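Local coordinates for protein aldehyde dehydrogenase (Anabaena variabilis, PDB 4H7N) that probably oxidises aldehydes to carboxylic acids with NAD+ as electron acceptor, at residues Q107-N112 and L120-V125. Numbering follows the deposited sequence.
Sequences QTSAKN and LQQSLV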
loop_
_atom_site.group_PDB
_atom_site.type_symbol
_atom_site.label_atom_id
_atom_site.label_comp_id
_atom_site.label_asym_id
_atom_site.label_seq_id
_atom_site.Cartn_x
_atom_site.Cartn_y
_atom_site.Cartn_z
ATOM N N GLN A 107 -3.712 -7.395 -18.657
ATOM C CA GLN A 107 -3.289 -8.518 -19.507
ATOM C C GLN A 107 -2.264 -9.403 -18.760
ATOM O O GLN A 107 -1.345 -8.887 -18.124
ATOM C CB GLN A 107 -2.709 -7.994 -20.820
ATOM C CG GLN A 107 -1.325 -7.395 -20.673
ATOM C CD GLN A 107 -0.945 -6.496 -21.836
ATOM O OE1 GLN A 107 -1.461 -6.641 -22.952
ATOM N NE2 GLN A 107 -0.040 -5.544 -21.575
ATOM N N THR A 108 -2.448 -10.723 -18.812
ATOM C CA THR A 108 -1.463 -11.663 -18.255
ATOM C C THR A 108 -0.155 -11.556 -19.061
ATOM O O THR A 108 -0.101 -10.970 -20.134
ATOM C CB THR A 108 -1.943 -13.134 -18.331
ATOM O OG1 THR A 108 -2.087 -13.509 -19.716
ATOM C CG2 THR A 108 -3.269 -13.369 -17.567
ATOM N N SER A 109 0.894 -12.152 -18.538
ATOM C CA SER A 109 2.164 -12.166 -19.217
ATOM C C SER A 109 2.816 -13.529 -18.983
ATOM O O SER A 109 2.459 -14.254 -18.059
ATOM C CB SER A 109 3.025 -11.007 -18.703
ATOM O OG SER A 109 2.951 -10.925 -17.286
ATOM N N ALA A 110 3.721 -13.904 -19.859
ATOM C CA ALA A 110 4.430 -15.165 -19.739
ATOM C C ALA A 110 5.876 -14.869 -20.088
ATOM O O ALA A 110 6.143 -14.084 -20.979
ATOM C CB ALA A 110 3.845 -16.208 -20.665
ATOM N N LYS A 111 6.799 -15.451 -19.352
ATOM C CA LYS A 111 8.200 -15.073 -19.426
ATOM C C LYS A 111 9.040 -16.259 -19.037
ATOM O O LYS A 111 8.550 -17.163 -18.375
ATOM C CB LYS A 111 8.496 -13.944 -18.441
ATOM C CG LYS A 111 8.066 -12.579 -18.921
ATOM C CD LYS A 111 8.551 -11.486 -17.979
ATOM C CE LYS A 111 7.630 -10.276 -18.025
ATOM N NZ LYS A 111 6.326 -10.563 -17.356
ATOM N N ASN A 112 10.306 -16.247 -19.420
ATOM C CA ASN A 112 11.259 -17.186 -18.858
ATOM C C ASN A 112 11.848 -16.619 -17.590
ATOM O O ASN A 112 11.562 -15.502 -17.239
ATOM C CB ASN A 112 12.346 -17.467 -19.844
ATOM C CG ASN A 112 11.795 -18.021 -21.116
ATOM O OD1 ASN A 112 11.109 -19.049 -21.108
ATOM N ND2 ASN A 112 12.070 -17.345 -22.222
ATOM N N LEU A 120 7.496 -18.679 -16.014
ATOM C CA LEU A 120 6.729 -17.804 -15.154
ATOM C C LEU A 120 5.517 -17.278 -15.912
ATOM O O LEU A 120 5.652 -16.766 -17.039
ATOM C CB LEU A 120 7.627 -16.635 -14.712
ATOM C CG LEU A 120 6.897 -15.504 -13.967
ATOM C CD1 LEU A 120 6.419 -15.940 -12.584
ATOM C CD2 LEU A 120 7.801 -14.278 -13.850
ATOM N N GLN A 121 4.337 -17.420 -15.336
ATOM C CA GLN A 121 3.169 -16.667 -15.818
ATOM C C GLN A 121 2.672 -15.781 -14.707
ATOM O O GLN A 121 2.794 -16.131 -13.540
ATOM C CB GLN A 121 2.049 -17.589 -16.275
ATOM C CG GLN A 121 2.331 -18.274 -17.601
ATOM C CD GLN A 121 1.281 -19.324 -17.926
ATOM O OE1 GLN A 121 0.104 -19.153 -17.609
ATOM N NE2 GLN A 121 1.707 -20.418 -18.548
ATOM N N GLN A 122 2.123 -14.626 -15.061
ATOM C CA GLN A 122 1.572 -13.685 -14.084
ATOM C C GLN A 122 0.083 -13.489 -14.342
ATOM O O GLN A 122 -0.354 -13.538 -15.485
ATOM C CB GLN A 122 2.275 -12.345 -14.194
ATOM C CG GLN A 122 3.795 -12.365 -13.946
ATOM C CD GLN A 122 4.200 -12.231 -12.445
ATOM O OE1 GLN A 122 5.389 -12.162 -12.115
ATOM N NE2 GLN A 122 3.215 -12.200 -11.553
ATOM N N SER A 123 -0.708 -13.314 -13.284
ATOM C CA SER A 123 -2.100 -12.845 -13.462
ATOM C C SER A 123 -2.497 -11.929 -12.331
ATOM O O SER A 123 -1.719 -11.709 -11.406
ATOM C CB SER A 123 -3.105 -13.995 -13.598
ATOM O OG SER A 123 -3.247 -14.653 -12.361
ATOM N N LEU A 124 -3.693 -11.359 -12.445
ATOM C CA LEU A 124 -4.165 -10.340 -11.534
ATOM C C LEU A 124 -5.582 -10.684 -11.036
ATOM O O LEU A 124 -6.446 -10.970 -11.829
ATOM C CB LEU A 124 -4.158 -9.024 -12.266
ATOM C CG LEU A 124 -2.747 -8.643 -12.713
ATOM C CD1 LEU A 124 -2.784 -8.118 -14.146
ATOM C CD2 LEU A 124 -2.106 -7.663 -11.764
ATOM N N VAL A 125 -5.796 -10.647 -9.730
ATOM C CA VAL A 125 -7.048 -11.075 -9.119
ATOM C C VAL A 125 -7.629 -9.872 -8.337
ATOM O O VAL A 125 -7.012 -9.411 -7.361
ATOM C CB VAL A 125 -6.776 -12.228 -8.122
ATOM C CG1 VAL A 125 -8.058 -12.783 -7.547
ATOM C CG2 VAL A 125 -6.024 -13.345 -8.827
#
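Ser109, Ala110 and Lys111 pair with Gln122, Gln121 and Leu120 in an antiparallel beta hairpin, formed by strands 109-112 and 118-134. In the aldehyde dehydrogenase fold such an arm projects from the body of the subunit and serves oligomerisation. Here the second subunit does reach it, and strand 454-462 of the same chain lines the other edge of 120-125.

Three backbone hydrogen bonds hold the pairing. Lys111 and Leu120 form a hydrogen-bonded pair with both bonds made: Lys111 N to Leu120 O is 2.9 Å, and Leu120 N to Lys111 O is 3.0 Å. In the other hydrogen-bonded pair, Ser109 and Gln122, Gln122 N gives the third bond, to Ser109 O, with the donor tilted 28° from the carbonyl plane. Ala110 and Gln121 are the non-hydrogen-bonded pair between these two. The CA atoms of Ala110 and Gln121 are 4.4 Å apart, and Ala110 CB packs on Gln121 CG.

The side chain of Gln122 starts on the sheet face that carries those of Ser109, Lys111 and Leu120. Gln122 CB is 3.5 Å from Ser109 OG. Its CG lies beside its own backbone N, anti to the carbonyl carbon (chi1 -60°), and also touches that hydroxyl oxygen. The chain then bends at chi2 (-86°), and the amide group leads away from 107-112. At the tip, OE1 accepts a hydrogen bond from Glu431 N of the second subunit. NE2 is hydrogen-bonded as well.

Just before Ser109, Thr108 touches the second strand with its side chain. Thr108 CG2 reaches Ser123 CB at 4.0 Å, and Thr108 CB rests 3.3 Å from Gln122 O.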